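Local coordinates for protein cytochrome P450 268A2 Cyp268A2 (Mycobacterium marinum, PDB 6BLD) that belongs to the cytochrome P450 family of haem proteins and binds both a haem and (3E,5E)-6,10-dimethylundeca-3,5,9-trien-2-one, at residues Asp142-Ala147 with Val151-His156; Ile135-Ile140 with Leu382-Gly387; Ala93-Ala98 with Glu200-Leu205; Ala181-Ala186 with Gln209-Gln214; Asp12-Ser17 with Ala38-Ser43. All blocks are in the same frame, centred on the assembly; numbering follows the deposited sequence.

The contacts sit in a mainly helical cytochrome P450 chain. Contact 5 closes before any other opens and lies where helix 26-39 runs into edge strand 42-45; its centre is about 41 and 42 Å from those of contacts 2 and 1, across the centre of the chain. Contacts 1 and 2 share helix 123-147 and touch, with centres about 13 Å apart. Contacts 3 and 4 share helix 201-225, have alternating segments and join through hydrogen bonds, their centres about 11 Å apart. Both border the pocket of the bound dimethylundecatrienone (DXJ), whereas contacts 1 and 2 lie well away, about 23 to 34 Å between centres. Contact 2 ties residues 242 apart in sequence; contact 1 closes a short connection.

Contact 1 (Asp142-Ala147 with Val151-His156); sequences DELRMA and VDFVEH
L144 and A147, near the C-terminal end of helix 123-147, turn apolar groups onto V151 and H156, just across a three-residue connection. The place corresponds to the one where the D helix of the P450 fold gives way, through the short strand 151-152, to the start of the E-helix region at helix 153-158. L144 does most of the touching. Its CG lies anti to the backbone N (chi1 168°), which carries CD1 to 3.7 Å from V151 CG1 and 3.9 Å from H156 CB, while CD2 comes to the edge of the F153 ring, 4.3 Å from CD1 of F153. A147 adds its methyl, with CB 3.7 Å from H156 CD2. Further out, F153 also lies on L389 and I269, so its ring links this turn to helices 375-392 and 247-278. What sets the start of the second helix is D152, its N-cap: OD2 accepts from E155 N at 3.0 Å, met from well above the carboxylate plane, and OD1 takes a weak bond from V154 N as well as one from M415 N on strand 411-418. On one face of the H156 imidazole sits V151 CG2, 3.4 Å above the ring plane and over its centre.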
# COMPACT_ATOMS: atom_id res chain seq x y z
N ASP A 142 18.48 -12.96 11.42
CA ASP A 142 19.14 -13.95 12.26
C ASP A 142 18.17 -15.04 12.69
O ASP A 142 18.48 -16.24 12.61
CB ASP A 142 19.76 -13.27 13.49
CG ASP A 142 20.49 -14.25 14.39
OD1 ASP A 142 21.36 -14.99 13.88
OD2 ASP A 142 20.20 -14.28 15.60
N GLU A 143 16.98 -14.65 13.15
CA GLU A 143 15.96 -15.63 13.52
C GLU A 143 15.49 -16.43 12.31
O GLU A 143 15.15 -17.61 12.44
CB GLU A 143 14.78 -14.94 14.20
CG GLU A 143 15.10 -14.38 15.57
CD GLU A 143 14.19 -13.22 15.95
OE1 GLU A 143 14.68 -12.26 16.57
OE2 GLU A 143 12.98 -13.28 15.62
N LEU A 144 15.46 -15.80 11.13
CA LEU A 144 15.12 -16.53 9.92
C LEU A 144 16.16 -17.59 9.60
O LEU A 144 15.83 -18.71 9.19
CB LEU A 144 14.97 -15.56 8.74
CG LEU A 144 14.91 -16.18 7.35
CD1 LEU A 144 13.59 -16.90 7.14
CD2 LEU A 144 15.12 -15.12 6.27
N ARG A 145 17.44 -17.25 9.80
CA ARG A 145 18.51 -18.22 9.54
C ARG A 145 18.40 -19.43 10.46
O ARG A 145 18.58 -20.57 10.02
CB ARG A 145 19.87 -17.54 9.71
CG ARG A 145 21.04 -18.39 9.25
CD ARG A 145 22.36 -17.79 9.70
NE ARG A 145 22.68 -18.18 11.07
CZ ARG A 145 22.40 -17.44 12.14
NH1 ARG A 145 21.81 -16.26 12.01
NH2 ARG A 145 22.73 -17.88 13.35
N MET A 146 18.10 -19.20 11.74
CA MET A 146 17.91 -20.31 12.67
C MET A 146 16.69 -21.15 12.33
O MET A 146 16.64 -22.32 12.70
CB MET A 146 17.80 -19.78 14.10
CG MET A 146 18.93 -18.84 14.50
SD MET A 146 18.95 -18.47 16.26
CE MET A 146 17.19 -18.41 16.62
N ALA A 147 15.70 -20.57 11.64
CA ALA A 147 14.54 -21.35 11.22
C ALA A 147 14.90 -22.36 10.14
O ALA A 147 14.23 -23.38 9.99
CB ALA A 147 13.43 -20.42 10.73
N VAL A 151 11.54 -22.56 4.93
CA VAL A 151 10.51 -21.92 5.74
C VAL A 151 9.84 -20.80 4.95
O VAL A 151 10.38 -20.29 3.96
CB VAL A 151 11.09 -21.42 7.07
CG1 VAL A 151 11.68 -20.02 6.90
CG2 VAL A 151 10.04 -21.44 8.16
N ASP A 152 8.65 -20.41 5.39
CA ASP A 152 7.89 -19.36 4.71
C ASP A 152 8.56 -18.01 4.93
O ASP A 152 8.72 -17.56 6.07
CB ASP A 152 6.45 -19.34 5.22
CG ASP A 152 5.66 -18.18 4.67
OD1 ASP A 152 5.84 -17.84 3.48
OD2 ASP A 152 4.84 -17.60 5.42
N PHE A 153 8.95 -17.36 3.83
CA PHE A 153 9.62 -16.07 3.93
C PHE A 153 8.68 -14.96 4.39
O PHE A 153 9.12 -13.99 5.00
CB PHE A 153 10.24 -15.71 2.58
CG PHE A 153 10.98 -14.40 2.57
CD1 PHE A 153 12.21 -14.28 3.18
CD2 PHE A 153 10.43 -13.29 1.95
CE1 PHE A 153 12.90 -13.08 3.17
CE2 PHE A 153 11.11 -12.08 1.93
CZ PHE A 153 12.34 -11.98 2.55
N VAL A 154 7.38 -15.10 4.10
CA VAL A 154 6.43 -14.05 4.46
C VAL A 154 6.27 -13.96 5.97
O VAL A 154 6.36 -12.88 6.56
CB VAL A 154 5.08 -14.28 3.75
CG1 VAL A 154 4.06 -13.26 4.23
CG2 VAL A 154 5.25 -14.21 2.24
N GLU A 155 6.02 -15.10 6.61
CA GLU A 155 5.75 -15.10 8.05
C GLU A 155 7.01 -14.90 8.88
O GLU A 155 6.95 -14.29 9.95
CB GLU A 155 5.06 -16.40 8.46
CG GLU A 155 4.22 -16.29 9.72
CD GLU A 155 2.93 -15.52 9.50
OE1 GLU A 155 2.55 -15.30 8.33
OE2 GLU A 155 2.29 -15.14 10.51
N HIS A 156 8.15 -15.39 8.40
CA HIS A 156 9.39 -15.35 9.17
C HIS A 156 10.27 -14.15 8.86
O HIS A 156 11.35 -14.02 9.44
CB HIS A 156 10.18 -16.64 8.94
CG HIS A 156 9.62 -17.83 9.65
ND1 HIS A 156 8.35 -18.31 9.40
CD2 HIS A 156 10.14 -18.63 10.61
CE1 HIS A 156 8.12 -19.36 10.17
NE2 HIS A 156 9.19 -19.58 10.91

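Contact 2 (Ile135-Ile140 with Leu382-Gly387); sequences INAKGI and LRAIFG
The A137 methyl points almost straight at the A384 methyl, which it meets from the flank, CB to CB at 3.9 Å. It also rests on the backbone behind its partner, A137 CB lying 3.7 Å from A384 O. I385 leaves its helix at a slant and comes back at the tip: CG1 is anti to the backbone N (chi1 -167°), and the bend at chi2 (65°) brings CD1 beside A137 CB, 4.2 Å away. The same CD1 reaches I140 CG2 at 4.3 Å, one turn further along, so the isoleucine tip sits against both residues. Segments 135-140 and 382-387 of helices 123-147 and 375-392 run in the same general direction, crossing at -30° with axes 8.5 Å apart, consistent with the small alanines at the crossing. In P450 lettering these helices correspond to D and L, and the L helix follows the loop that carries the haem-ligating cysteine; the I385 side chain is about 11 Å from the haem. At the margins the pair is pinned by charge, K138 NZ bridging to E388 and R383 NH2 to E130. I385 also packs on L161 of helix 160-170, and L382, from another side of its helix, on V298 and T265.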
# COMPACT_ATOMS: atom_id res chain seq x y z
N ILE A 135 18.71 -2.62 13.65
CA ILE A 135 18.86 -3.63 14.69
C ILE A 135 17.73 -4.65 14.62
O ILE A 135 17.94 -5.85 14.84
CB ILE A 135 18.93 -2.94 16.07
CG1 ILE A 135 20.30 -2.28 16.26
CG2 ILE A 135 18.68 -3.94 17.20
CD1 ILE A 135 20.29 -1.08 17.19
N ASN A 136 16.51 -4.20 14.29
CA ASN A 136 15.41 -5.14 14.10
C ASN A 136 15.63 -6.00 12.86
O ASN A 136 15.35 -7.20 12.88
CB ASN A 136 14.08 -4.38 14.01
CG ASN A 136 13.49 -4.07 15.37
OD1 ASN A 136 13.71 -4.80 16.33
ND2 ASN A 136 12.74 -2.97 15.45
N ALA A 137 16.13 -5.40 11.78
CA ALA A 137 16.37 -6.16 10.56
C ALA A 137 17.42 -7.24 10.78
O ALA A 137 17.29 -8.36 10.27
CB ALA A 137 16.80 -5.23 9.43
N LYS A 138 18.47 -6.93 11.54
CA LYS A 138 19.52 -7.92 11.80
C LYS A 138 18.99 -9.10 12.60
O LYS A 138 19.28 -10.26 12.28
CB LYS A 138 20.67 -7.25 12.54
CG LYS A 138 22.04 -7.75 12.17
CD LYS A 138 23.10 -6.78 12.64
CE LYS A 138 23.99 -6.43 11.47
NZ LYS A 138 24.63 -7.69 10.97
N GLY A 139 18.22 -8.83 13.65
CA GLY A 139 17.67 -9.91 14.46
C GLY A 139 16.63 -10.73 13.72
O GLY A 139 16.51 -11.94 13.96
N ILE A 140 15.87 -10.10 12.83
CA ILE A 140 14.85 -10.83 12.08
C ILE A 140 15.51 -11.81 11.11
O ILE A 140 15.12 -12.99 11.03
CB ILE A 140 13.91 -9.85 11.35
CG1 ILE A 140 12.90 -9.27 12.33
CG2 ILE A 140 13.20 -10.54 10.20
CD1 ILE A 140 12.35 -7.92 11.92
N LEU A 382 13.40 -1.07 3.72
CA LEU A 382 13.84 -1.91 2.60
C LEU A 382 15.36 -1.93 2.49
O LEU A 382 15.95 -2.97 2.17
CB LEU A 382 13.21 -1.44 1.30
CG LEU A 382 11.69 -1.27 1.33
CD1 LEU A 382 11.20 -0.46 0.14
CD2 LEU A 382 11.01 -2.63 1.41
N ARG A 383 16.01 -0.79 2.72
CA ARG A 383 17.47 -0.77 2.73
C ARG A 383 18.03 -1.67 3.83
O ARG A 383 19.03 -2.36 3.62
CB ARG A 383 17.97 0.67 2.91
CG ARG A 383 17.70 1.59 1.73
CD ARG A 383 18.50 2.89 1.85
NE ARG A 383 18.36 3.49 3.18
CZ ARG A 383 17.49 4.45 3.47
NH1 ARG A 383 16.68 4.93 2.54
NH2 ARG A 383 17.43 4.94 4.71
N ALA A 384 17.39 -1.67 5.00
CA ALA A 384 17.92 -2.42 6.13
C ALA A 384 17.69 -3.92 5.98
O ALA A 384 18.59 -4.71 6.25
CB ALA A 384 17.29 -1.91 7.43
N ILE A 385 16.49 -4.32 5.55
CA ILE A 385 16.17 -5.75 5.51
C ILE A 385 16.91 -6.44 4.37
O ILE A 385 17.35 -7.58 4.49
CB ILE A 385 14.65 -5.96 5.42
CG1 ILE A 385 14.29 -7.43 5.69
CG2 ILE A 385 14.09 -5.50 4.08
CD1 ILE A 385 14.61 -7.88 7.10
N PHE A 386 17.07 -5.75 3.23
CA PHE A 386 17.77 -6.36 2.11
C PHE A 386 19.28 -6.32 2.30
O PHE A 386 19.99 -7.18 1.75
CB PHE A 386 17.37 -5.68 0.80
CG PHE A 386 16.04 -6.14 0.27
CD1 PHE A 386 15.90 -7.41 -0.27
CD2 PHE A 386 14.93 -5.32 0.33
CE1 PHE A 386 14.68 -7.85 -0.75
CE2 PHE A 386 13.71 -5.75 -0.15
CZ PHE A 386 13.58 -7.01 -0.69
N GLY A 387 19.79 -5.36 3.06
CA GLY A 387 21.20 -5.38 3.40
C GLY A 387 21.53 -6.49 4.38
O GLY A 387 22.59 -7.11 4.28

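Contact 3 (Ala93-Ala98 with Glu200-Leu205); sequences AELLEA and EPLAVL
L95 and L202 meet methyl to methyl, and it is the L95 side chain that carries this contact. Its CB leaves helix 93-97 in the direction of helix 201-225. CG follows anti to the carbonyl carbon (chi1 -65°), and beyond it the two methyls part. CD1, the far tip, touches L202 CD2 at 3.7 Å and L205 CD1 at 4.1 Å. CD2 takes the other branch and settles 4.2 Å from L205 CB, so L205 is met at both its root and its end. The L95 side chain lies across each of the two leucines at about a right angle, with only carbon meeting carbon. Helix 93-97 corresponds to the short B' helix of the P450 fold and helix 201-225 to the G helix; the two border the ligand pocket, and L205 is itself a pocket residue touching DXJ. L202, nearer the surface than L205, also rests on P92, just ahead of the short helix. E200 N-caps helix 201-225 by turning its carboxylate back on the first turn. There OE2 accepts from L202 N at 2.9 Å in a nearly straight bond, met from above the carboxylate plane, and OE1 takes a weak one from A203 N. At the far end of the short helix, S99 OG is hydrogen-bonded to L95 O, and A98 O accepts from H213 NE2, further along helix 201-225.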
# COMPACT_ATOMS: atom_id res chain seq x y z
N ALA A 93 -20.03 1.59 4.16
CA ALA A 93 -19.58 2.86 4.72
C ALA A 93 -19.04 2.70 6.14
O ALA A 93 -18.06 3.35 6.51
CB ALA A 93 -20.73 3.87 4.71
N GLU A 94 -19.67 1.84 6.95
CA GLU A 94 -19.21 1.64 8.32
C GLU A 94 -17.78 1.13 8.35
O GLU A 94 -16.97 1.57 9.18
CB GLU A 94 -20.15 0.68 9.06
CG GLU A 94 -19.61 0.22 10.41
CD GLU A 94 -20.69 0.09 11.46
OE1 GLU A 94 -21.85 0.46 11.18
OE2 GLU A 94 -20.39 -0.38 12.58
N LEU A 95 -17.44 0.20 7.45
CA LEU A 95 -16.07 -0.29 7.37
C LEU A 95 -15.12 0.80 6.89
O LEU A 95 -13.97 0.88 7.34
CB LEU A 95 -16.00 -1.51 6.45
CG LEU A 95 -16.76 -2.74 6.94
CD1 LEU A 95 -16.86 -3.80 5.85
CD2 LEU A 95 -16.10 -3.31 8.19
N LEU A 96 -15.58 1.66 5.97
CA LEU A 96 -14.75 2.76 5.50
C LEU A 96 -14.55 3.80 6.59
O LEU A 96 -13.42 4.24 6.84
CB LEU A 96 -15.38 3.40 4.26
CG LEU A 96 -15.37 2.56 2.98
CD1 LEU A 96 -16.10 3.29 1.86
CD2 LEU A 96 -13.94 2.23 2.56
N GLU A 97 -15.63 4.19 7.27
CA GLU A 97 -15.53 5.22 8.30
C GLU A 97 -14.63 4.81 9.45
O GLU A 97 -14.10 5.68 10.15
CB GLU A 97 -16.93 5.57 8.82
CG GLU A 97 -17.81 6.30 7.82
CD GLU A 97 -19.27 5.86 7.89
OE1 GLU A 97 -19.65 5.22 8.89
OE2 GLU A 97 -20.03 6.16 6.95
N ALA A 98 -14.42 3.51 9.66
CA ALA A 98 -13.60 3.02 10.76
C ALA A 98 -12.17 2.71 10.34
O ALA A 98 -11.41 2.18 11.16
CB ALA A 98 -14.25 1.76 11.36
N GLU A 200 -17.67 -15.42 5.46
CA GLU A 200 -18.15 -14.28 4.70
C GLU A 200 -17.23 -13.08 4.97
O GLU A 200 -16.90 -12.81 6.13
CB GLU A 200 -19.59 -13.95 5.08
CG GLU A 200 -20.30 -13.00 4.13
CD GLU A 200 -20.05 -11.55 4.48
OE1 GLU A 200 -20.24 -11.18 5.66
OE2 GLU A 200 -19.67 -10.78 3.57
N PRO A 201 -16.80 -12.36 3.93
CA PRO A 201 -15.75 -11.35 4.14
C PRO A 201 -16.14 -10.20 5.05
O PRO A 201 -15.29 -9.70 5.79
CB PRO A 201 -15.46 -10.85 2.71
CG PRO A 201 -16.67 -11.23 1.91
CD PRO A 201 -17.15 -12.52 2.51
N LEU A 202 -17.40 -9.75 5.02
CA LEU A 202 -17.79 -8.59 5.81
C LEU A 202 -17.63 -8.85 7.31
O LEU A 202 -17.23 -7.96 8.06
CB LEU A 202 -19.22 -8.17 5.49
CG LEU A 202 -19.45 -7.62 4.08
CD1 LEU A 202 -20.91 -7.26 3.87
CD2 LEU A 202 -18.56 -6.42 3.83
N ALA A 203 -17.93 -10.07 7.75
CA ALA A 203 -17.78 -10.40 9.16
C ALA A 203 -16.31 -10.46 9.55
O ALA A 203 -15.93 -10.05 10.66
CB ALA A 203 -18.47 -11.72 9.48
N VAL A 204 -15.46 -10.98 8.66
CA VAL A 204 -14.02 -11.04 8.94
C VAL A 204 -13.43 -9.64 9.00
O VAL A 204 -12.58 -9.34 9.85
CB VAL A 204 -13.32 -11.92 7.89
CG1 VAL A 204 -11.81 -11.75 7.97
CG2 VAL A 204 -13.70 -13.38 8.08
N LEU A 205 -13.87 -8.75 8.10
CA LEU A 205 -13.37 -7.38 8.11
C LEU A 205 -13.75 -6.66 9.40
O LEU A 205 -12.93 -5.95 9.98
CB LEU A 205 -13.89 -6.63 6.89
CG LEU A 205 -13.33 -7.06 5.53
CD1 LEU A 205 -14.04 -6.34 4.40
CD2 LEU A 205 -11.83 -6.83 5.46

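Contact 4 (Ala181-Ala186 with Gln209-Gln214); sequences AHAADA and QMYLHQ. With DXJ ((3E,5E)-6,10-dimethylundeca-3,5,9-trien-2-one), chain C.
The Y211 ring offers its edge to A183: the alanine CB lies near the ring plane, 4.1 Å from CD2. The ring also packs against R179 and V180, and its hydroxyl is hydrogen-bonded to D176 OD1, which ties the far end of the ring to the chain just ahead of helix 177-186. The other flat group is the Q209 amide, on the pocket side of helix 201-225. Its NE2 donates to the ketone oxygen O14 of DXJ at 2.7 Å, with an N-H...O angle of 141°, and bonds L95 O as well. The chain gets there by staying extended beyond CG (chi2 -167°). With two acceptors gripping one nitrogen, the rotation of the amide is probably well fixed, and A98 packs against its other end, on the OE1 side. Between the helices, A183 does most of the work together with L212. The methyl of A183 nestles at the fork of the leucine, A183 CB lying 3.8 Å from L212 CG, 4.1 Å from L212 CD1 and 4.0 Å from L212 CD2; L212 CD1 also comes to 4.3 Å from A184 N. L212 packs further on V180 and L187. The axes of the two segments pass 9.4 Å apart at an angle of 138° between their directions, closer to antiparallel than to perpendicular. A184 also packs on D263 of helix 247-278. This is the pairing of the F and G helices of a P450, the lid that lies over the ligand pocket.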
# COMPACT_ATOMS: atom_id res chain seq x y z
N ALA A 181 -0.54 -6.92 13.22
CA ALA A 181 -0.05 -7.21 11.87
C ALA A 181 -0.98 -8.16 11.14
O ALA A 181 -1.21 -8.01 9.93
CB ALA A 181 1.36 -7.79 11.95
N HIS A 182 -1.53 -9.15 11.85
CA HIS A 182 -2.48 -10.07 11.23
C HIS A 182 -3.79 -9.37 10.88
O HIS A 182 -4.37 -9.61 9.82
CB HIS A 182 -2.73 -11.26 12.15
CG HIS A 182 -3.86 -12.14 11.70
ND1 HIS A 182 -5.15 -11.98 12.14
CD2 HIS A 182 -3.88 -13.20 10.86
CE1 HIS A 182 -5.93 -12.90 11.59
NE2 HIS A 182 -5.18 -13.65 10.80
N ALA A 183 -4.26 -8.49 11.77
CA ALA A 183 -5.51 -7.77 11.51
C ALA A 183 -5.34 -6.76 10.38
O ALA A 183 -6.26 -6.55 9.59
CB ALA A 183 -5.99 -7.08 12.78
N ALA A 184 -4.17 -6.12 10.30
CA ALA A 184 -3.91 -5.19 9.20
C ALA A 184 -3.89 -5.92 7.86
O ALA A 184 -4.42 -5.42 6.87
CB ALA A 184 -2.60 -4.45 9.44
N ASP A 185 -3.27 -7.10 7.83
CA ASP A 185 -3.23 -7.89 6.60
C ASP A 185 -4.62 -8.39 6.21
O ASP A 185 -4.90 -8.56 5.01
CB ASP A 185 -2.26 -9.06 6.77
CG ASP A 185 -2.19 -9.95 5.54
OD1 ASP A 185 -1.60 -9.51 4.53
OD2 ASP A 185 -2.72 -11.08 5.59
N ALA A 186 -5.49 -8.64 7.19
CA ALA A 186 -6.84 -9.11 6.89
C ALA A 186 -7.66 -8.07 6.14
O ALA A 186 -8.48 -8.43 5.29
CB ALA A 186 -7.55 -9.50 8.18
N GLN A 209 -11.21 -5.21 12.19
CA GLN A 209 -11.35 -3.79 12.49
C GLN A 209 -11.69 -3.58 13.96
O GLN A 209 -11.17 -2.65 14.59
CB GLN A 209 -12.42 -3.17 11.60
CG GLN A 209 -11.92 -2.71 10.24
CD GLN A 209 -12.93 -1.84 9.53
OE1 GLN A 209 -13.97 -1.49 10.08
NE2 GLN A 209 -12.62 -1.48 8.28
N MET A 210 -12.55 -4.43 14.51
CA MET A 210 -12.94 -4.29 15.91
C MET A 210 -11.73 -4.45 16.83
O MET A 210 -11.57 -3.69 17.79
CB MET A 210 -14.02 -5.31 16.26
CG MET A 210 -14.60 -5.16 17.65
SD MET A 210 -15.82 -6.43 18.01
CE MET A 210 -14.81 -7.63 18.88
N TYR A 211 -10.87 -5.43 16.54
CA TYR A 211 -9.69 -5.64 17.38
C TYR A 211 -8.76 -4.44 17.32
O TYR A 211 -8.25 -3.98 18.35
CB TYR A 211 -8.95 -6.91 16.97
CG TYR A 211 -7.58 -7.01 17.59
CD1 TYR A 211 -7.43 -7.35 18.93
CD2 TYR A 211 -6.43 -6.75 16.85
CE1 TYR A 211 -6.18 -7.44 19.51
CE2 TYR A 211 -5.18 -6.84 17.43
CZ TYR A 211 -5.06 -7.19 18.76
OH TYR A 211 -3.82 -7.27 19.34
N LEU A 212 -8.51 -3.91 16.11
CA LEU A 212 -7.65 -2.74 15.98
C LEU A 212 -8.21 -1.54 16.72
O LEU A 212 -7.45 -0.74 17.27
CB LEU A 212 -7.43 -2.42 14.50
CG LEU A 212 -6.61 -3.44 13.71
CD1 LEU A 212 -6.61 -3.11 12.23
CD2 LEU A 212 -5.19 -3.50 14.25
N HIS A 213 -9.54 -1.39 16.74
CA HIS A 213 -10.15 -0.32 17.52
C HIS A 213 -10.03 -0.57 19.02
O HIS A 213 -10.00 0.38 19.80
CB HIS A 213 -11.61 -0.13 17.12
CG HIS A 213 -11.79 0.62 15.83
ND1 HIS A 213 -12.66 1.68 15.71
CD2 HIS A 213 -11.22 0.46 14.62
CE1 HIS A 213 -12.61 2.15 14.48
NE2 HIS A 213 -11.74 1.42 13.79
N GLN A 214 -9.96 -1.84 19.43
CA GLN A 214 -9.74 -2.15 20.83
C GLN A 214 -8.33 -1.74 21.27
O GLN A 214 -8.15 -1.14 22.33
CB GLN A 214 -9.95 -3.64 21.09
CG GLN A 214 -11.41 -4.04 21.24
CD GLN A 214 -12.11 -3.25 22.33
OE1 GLN A 214 -11.67 -3.24 23.48
NE2 GLN A 214 -13.20 -2.59 21.97
C10 DXJ C . -8.83 -0.46 4.73
C13 DXJ C . -11.65 -3.05 4.54
C01 DXJ C . -1.84 3.14 1.34
C02 DXJ C . -2.77 2.13 2.01
C03 DXJ C . -3.73 2.56 2.81
C04 DXJ C . -2.58 0.64 1.76
C05 DXJ C . -4.67 1.57 3.49
C06 DXJ C . -6.14 1.98 3.34
C07 DXJ C . -7.07 1.21 4.28
C08 DXJ C . -7.90 0.31 3.80
C09 DXJ C . -7.04 1.51 5.78
C11 DXJ C . -9.81 -1.17 4.22
C12 DXJ C . -10.77 -1.95 5.12
O14 DXJ C . -10.82 -1.70 6.28

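Contact 5 (Asp12-Ser17 with Ala38-Ser43); sequences DTIDLS and AERPVS
Two torsions bring D12 and R40 together. The aspartate swings CG anti to its own nitrogen (chi1 -161°), and the arginine, heading toward it from the opposite direction, kinks at chi3 (-63°) to lay its NE side against the carboxylate. The result is a side-on salt bridge with one bond to each oxygen: R40 NE donates to OD1 of D12 at 2.6 Å, and R40 NH1 donates to OD2 of D12 at 3.2 Å. Both use the syn lone pairs and run close to the guanidinium plane, the two flat groups being nearly coplanar. OD2 has a second donor, the backbone N of I14 at 2.9 Å, arriving on the anti side and somewhat out of the carboxylate plane. Both oxygens are engaged, OD1 once and OD2 twice, and these three bonds probably fix the carboxylate's rotation. I14 then lies at the edge of the guanidinium, with CG1 3.3 Å from R40 NH1. Beside the bridge, S43 brings its CB to 3.3 Å from D12 OD1, while its hydroxyl bonds H45 NE2. L36 of helix 26-39 lies against both D12 and S43, and D12 is backbone-bonded to W44. The salt bridge thus joins the irregular N-terminal segment of the P450 to the junction between helix 26-39 and edge strand 42-45, with the D12 carboxylate presented and held for it by an Asx turn.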
# COMPACT_ATOMS: atom_id res chain seq x y z
N ASP A 12 -16.34 -0.02 -21.86
CA ASP A 12 -15.18 -0.47 -22.63
C ASP A 12 -15.22 -1.98 -22.83
O ASP A 12 -15.83 -2.72 -22.05
CB ASP A 12 -13.89 -0.06 -21.93
CG ASP A 12 -12.69 -0.09 -22.86
OD1 ASP A 12 -12.44 0.94 -23.53
OD2 ASP A 12 -12.00 -1.13 -22.92
N THR A 13 -14.55 -2.43 -23.89
CA THR A 13 -14.47 -3.86 -24.17
C THR A 13 -13.61 -4.58 -23.14
O THR A 13 -13.93 -5.70 -22.73
CB THR A 13 -13.93 -4.07 -25.59
OG1 THR A 13 -14.98 -3.83 -26.54
CG2 THR A 13 -13.41 -5.49 -25.77
N ILE A 14 -12.52 -3.94 -22.70
CA ILE A 14 -11.57 -4.58 -21.80
C ILE A 14 -12.20 -4.75 -20.43
O ILE A 14 -12.80 -3.82 -19.88
CB ILE A 14 -10.27 -3.77 -21.72
CG1 ILE A 14 -9.63 -3.65 -23.11
CG2 ILE A 14 -9.30 -4.41 -20.74
CD1 ILE A 14 -9.52 -4.96 -23.85
N ASP A 15 -12.07 -5.95 -19.86
CA ASP A 15 -12.63 -6.26 -18.55
C ASP A 15 -11.63 -5.88 -17.46
O ASP A 15 -10.52 -6.44 -17.41
CB ASP A 15 -12.98 -7.75 -18.47
CG ASP A 15 -13.32 -8.19 -17.06
OD1 ASP A 15 -13.86 -7.37 -16.28
OD2 ASP A 15 -13.07 -9.36 -16.73
N LEU A 16 -12.02 -4.94 -16.61
CA LEU A 16 -11.23 -4.56 -15.44
C LEU A 16 -12.02 -4.69 -14.14
O LEU A 16 -11.57 -4.18 -13.11
CB LEU A 16 -10.72 -3.12 -15.58
CG LEU A 16 -9.89 -2.74 -16.80
CD1 LEU A 16 -9.47 -1.28 -16.71
CD2 LEU A 16 -8.67 -3.64 -16.93
N SER A 17 -13.17 -5.36 -14.16
CA SER A 17 -14.08 -5.37 -13.03
C SER A 17 -14.39 -6.75 -12.47
O SER A 17 -14.84 -6.84 -11.32
CB SER A 17 -15.40 -4.69 -13.40
OG SER A 17 -15.19 -3.56 -14.23
N ALA A 38 -2.36 2.01 -24.85
CA ALA A 38 -2.03 2.33 -26.23
C ALA A 38 -3.21 2.95 -26.97
O ALA A 38 -3.06 3.96 -27.67
CB ALA A 38 -1.53 1.09 -26.96
N GLU A 39 -4.40 2.37 -26.82
CA GLU A 39 -5.56 2.77 -27.62
C GLU A 39 -6.52 3.69 -26.89
O GLU A 39 -6.92 4.73 -27.43
CB GLU A 39 -6.31 1.52 -28.12
CG GLU A 39 -5.42 0.40 -28.65
CD GLU A 39 -4.63 0.77 -29.89
OE1 GLU A 39 -4.90 1.84 -30.49
OE2 GLU A 39 -3.75 -0.01 -30.29
N ARG A 40 -6.93 3.33 -25.67
CA ARG A 40 -7.92 4.09 -24.91
C ARG A 40 -7.41 4.28 -23.49
O ARG A 40 -7.86 3.60 -22.56
CB ARG A 40 -9.28 3.39 -24.93
CG ARG A 40 -9.75 2.99 -26.32
CD ARG A 40 -11.00 2.13 -26.29
NE ARG A 40 -10.80 0.86 -25.61
CZ ARG A 40 -10.14 -0.18 -26.12
NH1 ARG A 40 -10.02 -1.30 -25.42
NH2 ARG A 40 -9.61 -0.10 -27.33
N PRO A 41 -6.47 5.21 -23.28
CA PRO A 41 -5.84 5.34 -21.96
C PRO A 41 -6.79 5.75 -20.85
O PRO A 41 -6.50 5.47 -19.68
CB PRO A 41 -4.76 6.42 -22.19
CG PRO A 41 -5.24 7.17 -23.39
CD PRO A 41 -5.93 6.17 -24.26
N VAL A 42 -7.91 6.39 -21.18
CA VAL A 42 -8.93 6.76 -20.21
C VAL A 42 -10.24 6.16 -20.71
O VAL A 42 -10.84 6.66 -21.67
CB VAL A 42 -9.05 8.28 -20.02
CG1 VAL A 42 -10.18 8.61 -19.06
CG2 VAL A 42 -7.72 8.85 -19.53
N SER A 43 -10.68 5.07 -20.08
CA SER A 43 -11.82 4.30 -20.55
C SER A 43 -12.84 4.15 -19.43
O SER A 43 -12.51 4.21 -18.24
CB SER A 43 -11.39 2.92 -21.06
OG SER A 43 -10.62 2.24 -20.08